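Long-range contacts in murein peptide amidase A (PDB 5HXD), which probably hydrolyses the gamma-D-glutamyl-diaminopimelic acid amide bond of the murein tripeptide as a zinc-dependent amidase of the M14 peptidase family: residues A151-F156 with L202-I207; C162-R167 with T208-P213; H168-E173 with L231-K236. All coordinates share one frame; numbering follows the deposited sequence.

Interaction 1. Residues A151-F156 with L202-I207; sequences AWVVSF and LNLHCI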
loop_
_atom_site.group_PDB
_atom_site.type_symbol
_atom_site.label_atom_id
_atom_site.label_comp_id
_atom_site.label_asym_id
_atom_site.label_seq_id
_atom_site.Cartn_x
_atom_site.Cartn_y
_atom_site.Cartn_z
ATOM N N ALA A 151 -8.977 23.894 -8.416
ATOM C CA ALA A 151 -8.579 25.138 -7.764
ATOM C C ALA A 151 -7.162 25.043 -7.201
ATOM O O ALA A 151 -6.438 26.038 -7.118
ATOM C CB ALA A 151 -9.561 25.481 -6.660
ATOM N N TRP A 152 -6.790 23.830 -6.797
ATOM C CA TRP A 152 -5.488 23.538 -6.203
ATOM C C TRP A 152 -5.304 22.024 -6.080
ATOM O O TRP A 152 -6.202 21.252 -6.432
ATOM C CB TRP A 152 -5.361 24.209 -4.841
ATOM C CG TRP A 152 -6.585 24.076 -3.985
ATOM C CD1 TRP A 152 -7.545 25.025 -3.773
ATOM C CD2 TRP A 152 -6.976 22.934 -3.216
ATOM N NE1 TRP A 152 -8.510 24.543 -2.916
ATOM C CE2 TRP A 152 -8.184 23.263 -2.565
ATOM C CE3 TRP A 152 -6.418 21.662 -3.012
ATOM C CZ2 TRP A 152 -8.842 22.367 -1.727
ATOM C CZ3 TRP A 152 -7.074 20.777 -2.187
ATOM C CH2 TRP A 152 -8.271 21.129 -1.552
ATOM N N VAL A 153 -4.137 21.604 -5.597
ATOM C CA VAL A 153 -3.848 20.194 -5.381
ATOM C C VAL A 153 -3.116 19.988 -4.062
ATOM O O VAL A 153 -2.112 20.633 -3.821
ATOM C CB VAL A 153 -2.982 19.601 -6.539
ATOM C CG1 VAL A 153 -2.780 18.076 -6.374
ATOM C CG2 VAL A 153 -3.607 19.898 -7.890
ATOM N N VAL A 154 -3.615 19.094 -3.210
ATOM C CA VAL A 154 -2.824 18.607 -2.079
ATOM C C VAL A 154 -2.361 17.167 -2.348
ATOM O O VAL A 154 -3.178 16.263 -2.555
ATOM C CB VAL A 154 -3.601 18.643 -0.738
ATOM C CG1 VAL A 154 -2.813 17.909 0.338
ATOM C CG2 VAL A 154 -3.871 20.078 -0.299
ATOM N N SER A 155 -1.047 16.965 -2.362
ATOM C CA SER A 155 -0.462 15.652 -2.614
ATOM C C SER A 155 0.252 15.125 -1.375
ATOM O O SER A 155 1.236 15.700 -0.930
ATOM C CB SER A 155 0.507 15.723 -3.785
ATOM O OG SER A 155 1.388 14.622 -3.759
ATOM N N PHE A 156 -0.261 14.031 -0.822
ATOM C CA PHE A 156 0.287 13.432 0.395
ATOM C C PHE A 156 1.457 12.480 0.150
ATOM O O PHE A 156 1.388 11.659 -0.760
ATOM C CB PHE A 156 -0.815 12.684 1.129
ATOM C CG PHE A 156 -1.807 13.577 1.756
ATOM C CD1 PHE A 156 -1.640 13.991 3.055
ATOM C CD2 PHE A 156 -2.889 14.034 1.037
ATOM C CE1 PHE A 156 -2.536 14.847 3.635
ATOM C CE2 PHE A 156 -3.795 14.884 1.611
ATOM C CZ PHE A 156 -3.617 15.289 2.917
ATOM N N LEU A 202 2.218 25.475 -14.611
ATOM C CA LEU A 202 0.847 25.715 -15.058
ATOM C C LEU A 202 0.186 26.806 -14.214
ATOM O O LEU A 202 -0.995 27.135 -14.414
ATOM C CB LEU A 202 0.013 24.431 -14.988
ATOM C CG LEU A 202 0.255 23.404 -16.086
ATOM C CD1 LEU A 202 -0.461 22.115 -15.751
ATOM C CD2 LEU A 202 -0.213 23.935 -17.430
ATOM N N ASN A 203 0.965 27.358 -13.282
ATOM C CA ASN A 203 0.463 28.275 -12.258
ATOM C C ASN A 203 -0.661 27.660 -11.434
ATOM O O ASN A 203 -1.549 28.371 -10.958
ATOM C CB ASN A 203 -0.004 29.586 -12.885
ATOM C CG ASN A 203 1.150 30.457 -13.330
ATOM O OD1 ASN A 203 2.324 30.072 -13.218
ATOM N ND2 ASN A 203 0.828 31.641 -13.840
ATOM N N LEU A 204 -0.607 26.334 -11.267
ATOM C CA LEU A 204 -1.512 25.602 -10.378
ATOM C C LEU A 204 -0.924 25.442 -8.982
ATOM O O LEU A 204 0.206 24.990 -8.837
ATOM C CB LEU A 204 -1.829 24.224 -10.952
ATOM C CG LEU A 204 -2.662 23.321 -10.039
ATOM C CD1 LEU A 204 -4.001 23.979 -9.722
ATOM C CD2 LEU A 204 -2.867 21.942 -10.669
ATOM N N HIS A 205 -1.687 25.808 -7.958
ATOM C CA HIS A 205 -1.193 25.714 -6.584
ATOM C C HIS A 205 -1.145 24.269 -6.099
ATOM O O HIS A 205 -2.198 23.651 -5.897
ATOM C CB HIS A 205 -2.057 26.540 -5.631
ATOM C CG HIS A 205 -1.536 26.589 -4.225
ATOM N ND1 HIS A 205 -2.364 26.741 -3.130
ATOM C CD2 HIS A 205 -0.279 26.508 -3.731
ATOM C CE1 HIS A 205 -1.640 26.745 -2.026
ATOM N NE2 HIS A 205 -0.369 26.612 -2.361
ATOM N N CYS A 206 0.077 23.746 -5.919
ATOM C CA CYS A 206 0.322 22.418 -5.344
ATOM C C CYS A 206 0.945 22.530 -3.941
ATOM O O CYS A 206 1.855 23.341 -3.693
ATOM C CB CYS A 206 1.233 21.573 -6.251
ATOM S SG CYS A 206 1.667 19.886 -5.602
ATOM N N ILE A 207 0.429 21.709 -3.032
ATOM C CA ILE A 207 0.908 21.629 -1.672
ATOM C C ILE A 207 1.250 20.182 -1.412
ATOM O O ILE A 207 0.394 19.313 -1.587
ATOM C CB ILE A 207 -0.160 22.076 -0.646
ATOM C CG1 ILE A 207 -0.330 23.587 -0.628
ATOM C CG2 ILE A 207 0.205 21.616 0.752
ATOM C CD1 ILE A 207 -1.361 24.044 0.402
#

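Interaction 2. Residues C162-R167 with T208-P213; sequences CIEDPR and TAEFPP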
loop_
_atom_site.group_PDB
_atom_site.type_symbol
_atom_site.label_atom_id
_atom_site.label_comp_id
_atom_site.label_asym_id
_atom_site.label_seq_id
_atom_site.Cartn_x
_atom_site.Cartn_y
_atom_site.Cartn_z
ATOM N N CYS A 162 5.696 17.195 7.579
ATOM C CA CYS A 162 5.524 18.628 7.403
ATOM C C CYS A 162 4.602 18.965 6.233
ATOM O O CYS A 162 4.332 18.115 5.381
ATOM C CB CYS A 162 6.878 19.291 7.183
ATOM S SG CYS A 162 7.660 18.727 5.670
ATOM N N ILE A 163 4.139 20.217 6.207
ATOM C CA ILE A 163 3.309 20.752 5.135
ATOM C C ILE A 163 4.127 21.697 4.260
ATOM O O ILE A 163 4.545 22.760 4.726
ATOM C CB ILE A 163 2.095 21.520 5.684
ATOM C CG1 ILE A 163 1.288 20.651 6.647
ATOM C CG2 ILE A 163 1.215 22.024 4.539
ATOM C CD1 ILE A 163 0.701 19.438 6.009
ATOM N N GLU A 164 4.359 21.326 3.001
ATOM C CA GLU A 164 5.168 22.159 2.113
ATOM C C GLU A 164 4.317 23.039 1.218
ATOM O O GLU A 164 3.901 22.604 0.149
ATOM C CB GLU A 164 6.060 21.304 1.239
ATOM C CG GLU A 164 6.969 20.395 2.000
ATOM C CD GLU A 164 7.637 19.400 1.104
ATOM O OE1 GLU A 164 8.275 19.830 0.115
ATOM O OE2 GLU A 164 7.517 18.193 1.390
ATOM N N ASP A 165 4.063 24.271 1.649
ATOM C CA ASP A 165 3.284 25.201 0.847
ATOM C C ASP A 165 4.173 26.307 0.312
ATOM O O ASP A 165 4.530 27.227 1.051
ATOM C CB ASP A 165 2.138 25.800 1.661
ATOM C CG ASP A 165 1.128 26.519 0.794
ATOM O OD1 ASP A 165 1.485 26.891 -0.341
ATOM O OD2 ASP A 165 -0.027 26.712 1.235
ATOM N N PRO A 166 4.506 26.226 -0.986
ATOM C CA PRO A 166 5.349 27.192 -1.718
ATOM C C PRO A 166 4.747 28.594 -1.761
ATOM O O PRO A 166 5.456 29.558 -2.058
ATOM C CB PRO A 166 5.435 26.599 -3.133
ATOM C CG PRO A 166 4.228 25.704 -3.249
ATOM C CD PRO A 166 3.966 25.169 -1.865
ATOM N N ARG A 167 3.458 28.705 -1.460
ATOM C CA ARG A 167 2.796 30.005 -1.444
ATOM C C ARG A 167 2.659 30.580 -0.039
ATOM O O ARG A 167 2.489 31.793 0.117
ATOM C CB ARG A 167 1.412 29.906 -2.097
ATOM C CG ARG A 167 1.336 30.613 -3.439
ATOM C CD ARG A 167 0.878 29.699 -4.575
ATOM N NE ARG A 167 -0.508 29.961 -4.953
ATOM C CZ ARG A 167 -0.985 29.849 -6.188
ATOM N NH1 ARG A 167 -0.187 29.484 -7.177
ATOM N NH2 ARG A 167 -2.265 30.103 -6.430
ATOM N N THR A 208 2.478 19.891 -1.003
ATOM C CA THR A 208 2.742 18.525 -0.569
ATOM C C THR A 208 2.637 18.457 0.957
ATOM O O THR A 208 3.291 19.210 1.687
ATOM C CB THR A 208 4.111 17.997 -1.058
ATOM O OG1 THR A 208 5.152 18.885 -0.647
ATOM C CG2 THR A 208 4.120 17.888 -2.570
ATOM N N ALA A 209 1.756 17.578 1.417
ATOM C CA ALA A 209 1.588 17.309 2.828
ATOM C C ALA A 209 2.319 16.021 3.186
ATOM O O ALA A 209 1.823 14.931 2.876
ATOM C CB ALA A 209 0.106 17.194 3.178
ATOM N N GLU A 210 3.480 16.130 3.835
ATOM C CA GLU A 210 4.252 14.936 4.223
ATOM C C GLU A 210 3.876 14.421 5.611
ATOM O O GLU A 210 4.140 15.074 6.620
ATOM C CB GLU A 210 5.748 15.225 4.187
ATOM C CG GLU A 210 6.268 15.598 2.833
ATOM C CD GLU A 210 6.989 14.463 2.187
ATOM O OE1 GLU A 210 6.802 13.321 2.654
ATOM O OE2 GLU A 210 7.753 14.710 1.229
ATOM N N PHE A 211 3.254 13.248 5.651
ATOM C CA PHE A 211 2.996 12.565 6.907
ATOM C C PHE A 211 4.303 12.333 7.647
ATOM O O PHE A 211 5.378 12.386 7.056
ATOM C CB PHE A 211 2.317 11.228 6.661
ATOM C CG PHE A 211 0.837 11.257 6.814
ATOM C CD1 PHE A 211 0.140 12.448 6.765
ATOM C CD2 PHE A 211 0.135 10.076 7.012
ATOM C CE1 PHE A 211 -1.246 12.463 6.899
ATOM C CE2 PHE A 211 -1.245 10.079 7.157
ATOM C CZ PHE A 211 -1.937 11.276 7.098
ATOM N N PRO A 212 4.224 12.071 8.952
ATOM C CA PRO A 212 5.434 11.603 9.629
ATOM C C PRO A 212 5.510 10.096 9.468
ATOM O O PRO A 212 4.592 9.521 8.873
ATOM C CB PRO A 212 5.194 12.006 11.077
ATOM C CG PRO A 212 3.691 11.865 11.231
ATOM C CD PRO A 212 3.092 12.239 9.883
ATOM N N PRO A 213 6.588 9.461 9.956
ATOM C CA PRO A 213 6.517 7.997 10.016
ATOM C C PRO A 213 5.389 7.602 10.952
ATOM O O PRO A 213 5.352 8.058 12.093
ATOM C CB PRO A 213 7.876 7.596 10.569
ATOM C CG PRO A 213 8.777 8.741 10.208
ATOM C CD PRO A 213 7.919 9.966 10.333
#

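Interaction 3. Residues H168-E173 with L231-K236; sequences HSELGE and LRWHPK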
loop_
_atom_site.group_PDB
_atom_site.type_symbol
_atom_site.label_atom_id
_atom_site.label_comp_id
_atom_site.label_asym_id
_atom_site.label_seq_id
_atom_site.Cartn_x
_atom_site.Cartn_y
_atom_site.Cartn_z
ATOM N N HIS A 168 2.756 29.706 0.966
ATOM C CA HIS A 168 2.391 30.027 2.350
ATOM C C HIS A 168 1.014 30.683 2.382
ATOM O O HIS A 168 0.890 31.884 2.640
ATOM C CB HIS A 168 3.433 30.938 3.015
ATOM C CG HIS A 168 3.230 31.113 4.487
ATOM N ND1 HIS A 168 2.601 32.222 5.031
ATOM C CD2 HIS A 168 3.556 30.327 5.542
ATOM C CE1 HIS A 168 2.556 32.105 6.341
ATOM N NE2 HIS A 168 3.128 30.959 6.682
ATOM N N SER A 169 -0.021 29.896 2.100
ATOM C CA SER A 169 -1.380 30.421 2.025
ATOM C C SER A 169 -2.249 29.958 3.195
ATOM O O SER A 169 -1.743 29.443 4.188
ATOM C CB SER A 169 -2.023 30.006 0.708
ATOM O OG SER A 169 -2.088 28.593 0.630
ATOM N N GLU A 170 -3.560 30.131 3.067
ATOM C CA GLU A 170 -4.487 29.761 4.134
ATOM C C GLU A 170 -4.594 28.242 4.327
ATOM O O GLU A 170 -4.514 27.717 5.453
ATOM C CB GLU A 170 -5.871 30.346 3.843
ATOM C CG GLU A 170 -6.904 30.061 4.917
ATOM C CD GLU A 170 -8.253 30.656 4.590
ATOM O OE1 GLU A 170 -8.350 31.345 3.552
ATOM O OE2 GLU A 170 -9.214 30.430 5.360
ATOM N N LEU A 171 -4.794 27.551 3.210
ATOM C CA LEU A 171 -4.921 26.107 3.192
ATOM C C LEU A 171 -3.657 25.487 3.774
ATOM O O LEU A 171 -3.712 24.516 4.531
ATOM C CB LEU A 171 -5.175 25.636 1.762
ATOM C CG LEU A 171 -5.535 24.180 1.504
ATOM C CD1 LEU A 171 -6.480 23.668 2.574
ATOM C CD2 LEU A 171 -6.175 24.088 0.139
ATOM N N GLY A 172 -2.524 26.094 3.441
ATOM C CA GLY A 172 -1.240 25.662 3.951
ATOM C C GLY A 172 -1.131 25.792 5.457
ATOM O O GLY A 172 -0.549 24.925 6.123
ATOM N N GLU A 173 -1.687 26.876 5.996
ATOM C CA GLU A 173 -1.680 27.101 7.440
ATOM C C GLU A 173 -2.814 26.327 8.112
ATOM O O GLU A 173 -2.690 25.918 9.264
ATOM C CB GLU A 173 -1.760 28.603 7.753
ATOM C CG GLU A 173 -0.526 29.347 7.246
ATOM C CD GLU A 173 -0.487 30.820 7.584
ATOM O OE1 GLU A 173 -1.281 31.606 7.006
ATOM O OE2 GLU A 173 0.372 31.187 8.414
ATOM N N LEU A 231 -11.518 17.182 3.139
ATOM C CA LEU A 231 -12.435 16.855 2.041
ATOM C C LEU A 231 -13.562 17.892 1.908
ATOM O O LEU A 231 -14.193 17.984 0.859
ATOM C CB LEU A 231 -13.030 15.451 2.227
ATOM C CG LEU A 231 -12.025 14.285 2.314
ATOM C CD1 LEU A 231 -12.617 13.067 2.997
ATOM C CD2 LEU A 231 -11.507 13.894 0.950
ATOM N N ARG A 232 -13.802 18.671 2.963
ATOM C CA ARG A 232 -14.873 19.674 2.962
ATOM C C ARG A 232 -14.364 21.087 3.257
ATOM O O ARG A 232 -15.118 21.927 3.729
ATOM C CB ARG A 232 -15.947 19.302 3.996
ATOM C CG ARG A 232 -15.404 19.171 5.422
ATOM C CD ARG A 232 -16.510 19.016 6.465
ATOM N NE ARG A 232 -15.995 19.152 7.831
ATOM C CZ ARG A 232 -16.753 19.129 8.924
ATOM N NH1 ARG A 232 -18.063 18.970 8.809
ATOM N NH2 ARG A 232 -16.207 19.261 10.131
ATOM N N TRP A 233 -13.087 21.338 2.987
ATOM C CA TRP A 233 -12.445 22.584 3.381
ATOM C C TRP A 233 -12.850 23.751 2.495
ATOM O O TRP A 233 -12.874 23.629 1.275
ATOM C CB TRP A 233 -10.925 22.438 3.354
ATOM C CG TRP A 233 -10.153 23.718 3.687
ATOM C CD1 TRP A 233 -9.676 24.085 4.912
ATOM C CD2 TRP A 233 -9.766 24.778 2.786
ATOM N NE1 TRP A 233 -9.025 25.298 4.835
ATOM C CE2 TRP A 233 -9.063 25.747 3.525
ATOM C CE3 TRP A 233 -9.954 25.009 1.408
ATOM C CZ2 TRP A 233 -8.541 26.913 2.970
ATOM C CZ3 TRP A 233 -9.432 26.167 0.845
ATOM C CH2 TRP A 233 -8.734 27.102 1.624
ATOM N N HIS A 234 -13.161 24.885 3.119
ATOM C CA HIS A 234 -13.375 26.139 2.395
ATOM C C HIS A 234 -12.662 27.265 3.137
ATOM O O HIS A 234 -12.385 27.135 4.336
ATOM C CB HIS A 234 -14.875 26.451 2.219
ATOM C CG HIS A 234 -15.645 26.495 3.491
ATOM N ND1 HIS A 234 -16.520 25.479 3.880
ATOM C CD2 HIS A 234 -15.719 27.412 4.482
ATOM C CE1 HIS A 234 -17.065 25.777 5.025
ATOM N NE2 HIS A 234 -16.592 26.959 5.428
ATOM N N PRO A 235 -12.330 28.364 2.425
ATOM C CA PRO A 235 -11.634 29.472 3.093
ATOM C C PRO A 235 -12.505 30.158 4.155
ATOM O O PRO A 235 -13.706 29.887 4.231
ATOM C CB PRO A 235 -11.285 30.417 1.938
ATOM C CG PRO A 235 -12.168 30.003 0.802
ATOM C CD PRO A 235 -12.412 28.558 0.964
ATOM N N LYS A 236 -11.887 31.043 4.936
ATOM C CA LYS A 236 -12.425 31.539 6.211
ATOM C C LYS A 236 -13.894 31.996 6.284
ATOM O O LYS A 236 -14.575 31.681 7.266
ATOM C CB LYS A 236 -11.557 32.704 6.702
ATOM C CG LYS A 236 -11.352 32.702 8.217
ATOM C CD LYS A 236 -11.389 34.105 8.805
ATOM C CE LYS A 236 -11.768 34.045 10.280
ATOM N NZ LYS A 236 -12.215 35.361 10.792
#

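Interaction 1. Residues A151-F156 with L202-I207
V153 pairs with C206, and V154 with I207, where parallel strands 153-157 and 206-210 lie side by side in the mixed sheet of the enzyme. Three backbone hydrogen bonds join them. V153 N gives to H205 O at 2.8 Å, and V153 O takes I207 N at 2.9 Å. Two residues on, S155 N gives to I207 O at 2.9 Å. V153 thus bonds to the residues before and after C206, as a parallel pair requires. A CA-H...O contact from C206 CA to V153 O (3.4 Å) lies beside these bonds.

V153 and C206 point to one face of the sheet. L204, from the loop before, reaches V153 CG2 with CD2 at 3.5 Å, the two side chains crossing at about a right angle. L204 CG is anti to its backbone N (chi1 175°), and the other methyl, CD1, lies 3.8 Å from W152 CA. F195 and C199 of helix 195-201 cover this face, touching V153, L204 and C206 between them. N203, just after that helix, has positive phi and forms a Schellman motif. Helices on both faces of a mixed sheet are the architecture of zinc carboxypeptidases of the M14 family.

On the other face, V154 CG2 packs on I207 CB, and L175 of helix 170-178 touches both residues. W152 CB lies 4.1 Å from H205 CB and approaches the imidazole obliquely. With W152 CG set between backbone N and carbonyl carbon (chi1 44°), the indole beyond it leads away from H205, packing on L171 and meeting the H73 ring edge-to-face. H205 NE2 is hydrogen-bonded to D165 OD1. The S155 side chain comes about 3 Å from that of H157, a predicted zinc ligand.

Interaction 2. Residues C162-R167 with T208-P213
T208 opens its segment as the partner of E164, an antiparallel hydrogen-bonded pair. E164 N gives to T208 O at 2.7 Å. The return bond, T208 N to E164 O, is longer at 3.3 Å. T208 OG1 lies between backbone N and carbonyl carbon (chi1 55°). From there it sits beside the E164 carboxylate and the CB and CG of that chain, without the angle for a hydrogen bond.

A209 follows, facing I163 in a non-hydrogen-bonded pair. Their side chains are on the other face of the sheet, where I163 CD1 rests on A209 CB at 3.7 Å.

E210, the predicted proton donor/acceptor, forms a hydrogen-bonded pair with C162. Its N gives to C162 O at 2.7 Å, and its O takes C162 N at 2.8 Å. E210 CB lies near C162 O. The side chain then bends at chi2 (-103°), which turns CD off the line of the chain. Its carboxylate is nearly coplanar with that of E164, and E210 OE2 is 3.5 Å from E164 OE2, one acceptor facing another. E164 OE1 has a weak hydrogen bond from V187 N. The E210 side chain is about 3 Å from that of H157, a predicted zinc ligand, and about 4 Å from the bound zinc ion.

Beyond the strand, F211 packs on S54, S55 and T58 of helix 53-65, and P213 touches D217 of the second subunit. Strand 206-210 lies between strands 153-157 and 162-164. A209 packs on V154 and F156 of the former, and I163 on L183 of the next strand, 183-184.

Interaction 3. Residues H168-E173 with L231-K236
L171 and W233 carry the apolar part of this contact between the start of helix 170-178 and the C-terminal tail. The L171 CD1 methyl lies over the face of the W233 five-membered ring, 3.5 Å from its centroid and 15° off the normal, a CH-pi contact. L171 CD2 is nearest W233 CZ3 of the six-membered ring at 3.9 Å, and L171 CB lies 3.8 Å from W233 CZ2. P235 N is on the opposite face, offset toward the rim. E170 CG comes to the edge of the indole, 4.0 Å from W233 CZ2. W174 also meets W233 edge-to-face.

The polar part belongs to E170, whose chain is extended. E170 OE2 takes a weak hydrogen bond from K236 N at 2.8 Å, with a poor N-H...O angle of 118°. E170 OE1 rests near P235 CB at 3.5 Å. S169, at the N-cap position, bonds through OG to D165 OD2.

The packing of the buried L171 against the indole face is thus the apolar centre of the contact. E170 adds a polar fringe toward the exposed chain end, where the one hydrogen bond across the contact is weak.

The centres of interactions 1 and 2 are about 12 Å apart and lie in one sheet. Both use strand 206-210, which bonds to 153-157 in interaction 1 and to 162-164 in interaction 2. The centre of interaction 3 is about 12 Å from that of interaction 1 and about 14 Å from that of interaction 2. It lies where helix 170-178, which follows strand 162-164, meets the tail. The first segments run in chain order from A151 to E173, and all second segments come later, so the three contacts cross along the chain. Interaction 2 holds the end of strand 206-210 with the predicted active-site residue E210, while interaction 3 lies at the surface, away from the site.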